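PDB 3FG2: putative rubredoxin reductase from Rhodopseudomonas palustris, which probably passes electrons from NADH through its bound FAD to the ferredoxin of the CYP199A2 system. Local coordinates for residues A[75-87]-A[90-104]. Numbering follows the deposited sequence.
Sequences ISDRMVSIDREGR and LLASGTAIEYGHLVL. With FAD (flavin-adenine dinucleotide), chain B.
V80 and S81 both direct their backbone N-H to the carbonyl of L90, which identifies a classic beta bulge. The V80 N to L90 O bond is 2.9 Å and nearly straight, at 175°, whereas S81 N reaches the same oxygen in its carbonyl plane; L90 N returns a bond to S81 O. Where the hairpin opens, away from its turn at 84-87, D77 OD2 accepts from S93 N at 3.2 Å through its syn lone pair and from R78 N above the carboxylate plane, tying both segments to one oxygen. Y99 CG, set between the backbone N and the carbonyl carbon (chi1 63°), turns the ring toward R87, whose CB stands 4.2 Å from its centroid over one face; L102 CB covers the opposite face. R87 O accepts from Y99 N at 2.9 Å. Facing strand 101-104, I82 CD1 meets L102 CD2 tip to tip at 3.7 Å, and M79, bent at chi2 and chi3, crosses L104 at about a right angle, its CE a tight 3.3 Å from L104 CD2.

The bulged strand also recognises the cofactor: M79 N donates to FAD N1A at 3.1 Å and M79 O accepts from N6A, while the R78 guanidinium lies over the adenine and its NH1 salt-bridges D34, another FAD ligand. Strands 79-83, 88-91 and 96-98, in that order, form an antiparallel sheet packed on the parallel Rossmann-type sheet through M79 on A7 and I97 on L5; there, strand 101-104 lies between 4-7 and 270-272.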
# COMPACT_ATOMS: atom_id res chain seq x y z
N ILE A 75 16.49 -11.55 -12.24
CA ILE A 75 17.35 -10.64 -13.00
C ILE A 75 17.46 -9.24 -12.39
O ILE A 75 16.48 -8.50 -12.31
CB ILE A 75 16.84 -10.46 -14.44
CG1 ILE A 75 16.69 -11.83 -15.12
CG2 ILE A 75 17.79 -9.58 -15.23
CD1 ILE A 75 16.09 -11.75 -16.50
N SER A 76 18.67 -8.88 -11.98
CA SER A 76 18.91 -7.57 -11.39
C SER A 76 18.99 -6.50 -12.48
O SER A 76 20.07 -6.09 -12.89
CB SER A 76 20.22 -7.59 -10.59
OG SER A 76 20.41 -6.36 -9.91
N ASP A 77 17.82 -6.06 -12.96
CA ASP A 77 17.76 -5.04 -14.00
C ASP A 77 16.45 -4.26 -13.93
O ASP A 77 15.75 -4.31 -12.92
CB ASP A 77 17.88 -5.70 -15.38
CG ASP A 77 18.65 -4.84 -16.37
OD1 ASP A 77 19.88 -4.71 -16.19
OD2 ASP A 77 18.03 -4.29 -17.30
N ARG A 78 16.12 -3.54 -15.00
CA ARG A 78 14.90 -2.74 -15.06
C ARG A 78 14.35 -2.67 -16.49
O ARG A 78 15.12 -2.49 -17.43
CB ARG A 78 15.19 -1.32 -14.56
CG ARG A 78 14.05 -0.34 -14.73
CD ARG A 78 14.52 1.09 -14.47
NE ARG A 78 13.43 2.06 -14.64
CZ ARG A 78 12.44 2.24 -13.77
NH1 ARG A 78 12.39 1.52 -12.66
NH2 ARG A 78 11.49 3.14 -14.02
N MET A 79 13.04 -2.83 -16.66
CA MET A 79 12.48 -2.74 -18.01
C MET A 79 12.30 -1.26 -18.32
O MET A 79 11.94 -0.48 -17.44
CB MET A 79 11.13 -3.48 -18.14
CG MET A 79 9.90 -2.76 -17.59
SD MET A 79 8.42 -2.95 -18.66
CE MET A 79 7.92 -4.52 -18.30
N VAL A 80 12.56 -0.89 -19.57
CA VAL A 80 12.43 0.50 -19.99
C VAL A 80 11.51 0.65 -21.19
O VAL A 80 10.98 1.73 -21.44
CB VAL A 80 13.80 1.09 -20.36
CG1 VAL A 80 14.70 1.13 -19.13
CG2 VAL A 80 14.45 0.24 -21.44
N SER A 81 11.32 -0.44 -21.93
CA SER A 81 10.48 -0.42 -23.11
C SER A 81 9.84 -1.78 -23.40
O SER A 81 10.36 -2.81 -22.99
CB SER A 81 11.31 0.01 -24.32
OG SER A 81 10.55 -0.06 -25.52
N ILE A 82 8.72 -1.77 -24.10
CA ILE A 82 8.03 -3.00 -24.44
C ILE A 82 7.70 -3.09 -25.94
O ILE A 82 7.00 -2.23 -26.47
CB ILE A 82 6.71 -3.15 -23.67
CG1 ILE A 82 6.99 -3.16 -22.16
CG2 ILE A 82 6.01 -4.43 -24.09
CD1 ILE A 82 5.74 -3.16 -21.33
N ASP A 83 8.22 -4.12 -26.60
CA ASP A 83 7.96 -4.32 -28.02
C ASP A 83 6.84 -5.34 -28.13
O ASP A 83 7.09 -6.54 -28.25
CB ASP A 83 9.20 -4.86 -28.73
CG ASP A 83 9.02 -4.94 -30.25
OD1 ASP A 83 7.87 -4.89 -30.72
OD2 ASP A 83 10.04 -5.06 -30.96
N ARG A 84 5.60 -4.87 -28.07
CA ARG A 84 4.45 -5.75 -28.14
C ARG A 84 4.43 -6.59 -29.40
O ARG A 84 4.20 -7.80 -29.34
CB ARG A 84 3.16 -4.94 -28.03
CG ARG A 84 2.96 -4.26 -26.69
CD ARG A 84 1.82 -3.27 -26.77
NE ARG A 84 0.55 -3.89 -27.14
CZ ARG A 84 -0.53 -3.22 -27.52
NH1 ARG A 84 -0.49 -1.90 -27.58
NH2 ARG A 84 -1.64 -3.88 -27.83
N GLU A 85 4.68 -5.96 -30.55
CA GLU A 85 4.67 -6.68 -31.82
C GLU A 85 5.71 -7.80 -31.84
O GLU A 85 5.41 -8.92 -32.24
CB GLU A 85 4.92 -5.72 -32.98
CG GLU A 85 4.89 -6.39 -34.36
CD GLU A 85 5.15 -5.42 -35.51
OE1 GLU A 85 6.17 -4.69 -35.46
OE2 GLU A 85 4.34 -5.39 -36.46
N GLY A 86 6.92 -7.50 -31.39
CA GLY A 86 7.96 -8.51 -31.37
C GLY A 86 7.98 -9.30 -30.08
O GLY A 86 8.85 -10.14 -29.86
N ARG A 87 6.99 -9.02 -29.22
CA ARG A 87 6.86 -9.68 -27.92
C ARG A 87 8.20 -9.78 -27.22
O ARG A 87 8.58 -10.83 -26.70
CB ARG A 87 6.24 -11.07 -28.10
CG ARG A 87 4.80 -11.00 -28.59
CD ARG A 87 4.26 -12.37 -28.99
NE ARG A 87 4.25 -13.31 -27.87
CZ ARG A 87 3.72 -14.53 -27.94
NH1 ARG A 87 3.16 -14.95 -29.06
NH2 ARG A 87 3.76 -15.32 -26.88
N LEU A 90 12.44 -4.94 -23.46
CA LEU A 90 13.68 -4.18 -23.56
C LEU A 90 14.13 -3.67 -22.19
O LEU A 90 13.51 -2.78 -21.62
CB LEU A 90 13.44 -3.00 -24.51
CG LEU A 90 14.61 -2.31 -25.22
CD1 LEU A 90 14.04 -1.42 -26.32
CD2 LEU A 90 15.45 -1.50 -24.24
N LEU A 91 15.21 -4.24 -21.66
CA LEU A 91 15.73 -3.83 -20.36
C LEU A 91 16.59 -2.58 -20.50
O LEU A 91 16.83 -2.09 -21.60
CB LEU A 91 16.57 -4.94 -19.72
CG LEU A 91 15.96 -6.31 -19.45
CD1 LEU A 91 16.96 -7.13 -18.63
CD2 LEU A 91 14.65 -6.17 -18.68
N ALA A 92 17.06 -2.07 -19.36
CA ALA A 92 17.90 -0.87 -19.35
C ALA A 92 19.37 -1.22 -19.55
O ALA A 92 20.15 -0.38 -19.99
CB ALA A 92 17.71 -0.13 -18.03
N SER A 93 19.74 -2.44 -19.21
CA SER A 93 21.12 -2.89 -19.36
C SER A 93 21.46 -3.00 -20.84
O SER A 93 22.61 -3.27 -21.21
CB SER A 93 21.31 -4.26 -18.70
OG SER A 93 20.46 -5.23 -19.29
N GLY A 94 20.45 -2.81 -21.68
CA GLY A 94 20.65 -2.90 -23.11
C GLY A 94 20.17 -4.25 -23.61
O GLY A 94 19.83 -4.42 -24.78
N THR A 95 20.13 -5.22 -22.69
CA THR A 95 19.69 -6.57 -23.02
C THR A 95 18.22 -6.53 -23.44
O THR A 95 17.54 -5.52 -23.27
CB THR A 95 19.84 -7.51 -21.79
OG1 THR A 95 21.16 -7.39 -21.25
CG2 THR A 95 19.60 -8.95 -22.20
N ALA A 96 17.75 -7.63 -24.02
CA ALA A 96 16.36 -7.73 -24.47
C ALA A 96 15.93 -9.18 -24.32
O ALA A 96 16.75 -10.09 -24.45
CB ALA A 96 16.24 -7.29 -25.92
N ILE A 97 14.65 -9.40 -24.05
CA ILE A 97 14.16 -10.76 -23.87
C ILE A 97 12.81 -10.98 -24.53
O ILE A 97 11.97 -10.09 -24.55
CB ILE A 97 14.04 -11.10 -22.37
CG1 ILE A 97 15.39 -10.89 -21.69
CG2 ILE A 97 13.58 -12.54 -22.20
CD1 ILE A 97 15.37 -11.16 -20.21
N GLU A 98 12.62 -12.17 -25.09
CA GLU A 98 11.35 -12.52 -25.72
C GLU A 98 10.49 -13.09 -24.61
O GLU A 98 11.00 -13.69 -23.66
CB GLU A 98 11.52 -13.59 -26.79
CG GLU A 98 12.38 -13.20 -27.97
CD GLU A 98 12.39 -14.28 -29.04
OE1 GLU A 98 11.33 -14.51 -29.66
OE2 GLU A 98 13.45 -14.91 -29.24
N TYR A 99 9.18 -12.92 -24.73
CA TYR A 99 8.28 -13.44 -23.71
C TYR A 99 7.05 -14.08 -24.33
O TYR A 99 6.63 -13.71 -25.43
CB TYR A 99 7.87 -12.31 -22.75
CG TYR A 99 7.09 -11.17 -23.39
CD1 TYR A 99 5.76 -11.34 -23.77
CD2 TYR A 99 7.69 -9.94 -23.63
CE1 TYR A 99 5.05 -10.32 -24.38
CE2 TYR A 99 6.98 -8.91 -24.24
CZ TYR A 99 5.67 -9.11 -24.62
OH TYR A 99 4.98 -8.11 -25.25
N GLY A 100 6.50 -15.05 -23.62
CA GLY A 100 5.29 -15.71 -24.07
C GLY A 100 4.17 -14.84 -23.52
O GLY A 100 3.25 -14.43 -24.23
N HIS A 101 4.28 -14.55 -22.22
CA HIS A 101 3.32 -13.70 -21.54
C HIS A 101 4.09 -12.76 -20.62
O HIS A 101 5.03 -13.17 -19.93
CB HIS A 101 2.32 -14.53 -20.73
CG HIS A 101 1.06 -13.79 -20.40
ND1 HIS A 101 0.99 -12.84 -19.40
CD2 HIS A 101 -0.17 -13.81 -20.98
CE1 HIS A 101 -0.22 -12.30 -19.39
NE2 HIS A 101 -0.94 -12.88 -20.34
N LEU A 102 3.69 -11.49 -20.63
CA LEU A 102 4.33 -10.45 -19.82
C LEU A 102 3.44 -10.01 -18.66
O LEU A 102 2.28 -9.65 -18.85
CB LEU A 102 4.66 -9.23 -20.70
CG LEU A 102 5.19 -7.98 -19.99
CD1 LEU A 102 6.46 -8.32 -19.23
CD2 LEU A 102 5.46 -6.88 -21.02
N VAL A 103 4.00 -10.05 -17.45
CA VAL A 103 3.27 -9.64 -16.26
C VAL A 103 3.84 -8.33 -15.71
O VAL A 103 5.01 -8.27 -15.31
CB VAL A 103 3.34 -10.73 -15.16
CG1 VAL A 103 2.76 -10.20 -13.85
CG2 VAL A 103 2.57 -11.97 -15.60
N LEU A 104 3.02 -7.29 -15.69
CA LEU A 104 3.44 -5.99 -15.17
C LEU A 104 3.05 -5.86 -13.71
O LEU A 104 1.87 -5.91 -13.36
CB LEU A 104 2.79 -4.85 -15.98
CG LEU A 104 3.17 -4.84 -17.46
CD1 LEU A 104 2.47 -3.68 -18.17
CD2 LEU A 104 4.69 -4.71 -17.58
PA FAD B . 5.56 -2.99 -4.88
O1A FAD B . 5.75 -1.52 -4.76
O2A FAD B . 5.74 -3.81 -3.82
O5B FAD B . 6.75 -3.33 -5.80
C5B FAD B . 6.98 -2.72 -7.11
C4B FAD B . 8.42 -3.15 -7.48
O4B FAD B . 8.56 -2.98 -8.94
C3B FAD B . 9.55 -2.31 -6.85
O3B FAD B . 10.60 -3.02 -6.27
C2B FAD B . 9.89 -1.37 -7.97
O2B FAD B . 11.14 -0.77 -7.83
C1B FAD B . 9.85 -2.31 -9.14
N9A FAD B . 9.71 -1.71 -10.47
C8A FAD B . 8.97 -0.60 -10.81
N7A FAD B . 9.05 -0.30 -12.10
C5A FAD B . 9.87 -1.26 -12.64
C6A FAD B . 10.35 -1.48 -14.02
N6A FAD B . 10.04 -0.72 -15.05
N1A FAD B . 11.18 -2.57 -14.17
C2A FAD B . 11.53 -3.39 -13.13
N3A FAD B . 11.14 -3.26 -11.84
C4A FAD B . 10.30 -2.17 -11.64
N1 FAD B . -0.27 -2.80 2.67
C2 FAD B . -0.97 -3.48 3.58
O2 FAD B . -1.90 -4.16 3.27
N3 FAD B . -0.64 -3.45 4.98
C4 FAD B . 0.43 -2.70 5.45
O4 FAD B . 0.68 -2.70 6.64
C4X FAD B . 1.20 -1.95 4.46
N5 FAD B . 2.26 -1.21 4.86
C5X FAD B . 2.98 -0.52 3.90
C6 FAD B . 4.10 0.24 4.34
C7 FAD B . 4.87 0.96 3.46
C7M FAD B . 6.06 1.76 3.97
C8 FAD B . 4.55 0.95 2.02
C8M FAD B . 5.36 1.71 1.00
C9 FAD B . 3.44 0.20 1.58
C9A FAD B . 2.66 -0.53 2.50
N10 FAD B . 1.51 -1.34 2.11
C10 FAD B . 0.79 -2.04 3.04
C1' FAD B . 1.16 -1.38 0.67
C2' FAD B . 1.87 -2.58 -0.03
O2' FAD B . 3.26 -2.47 0.21
C3' FAD B . 1.56 -2.51 -1.51
O3' FAD B . 0.16 -2.64 -1.71
C4' FAD B . 2.29 -3.62 -2.25
O4' FAD B . 3.72 -3.51 -2.05
C5' FAD B . 1.97 -3.52 -3.72
O5' FAD B . 2.77 -4.66 -4.45
P FAD B . 3.30 -4.41 -5.83
O1P FAD B . 3.98 -5.78 -6.16
O2P FAD B . 2.34 -4.00 -6.75
O3P FAD B . 4.32 -3.36 -5.81
O HOH W 1 2.91 -8.25 -26.56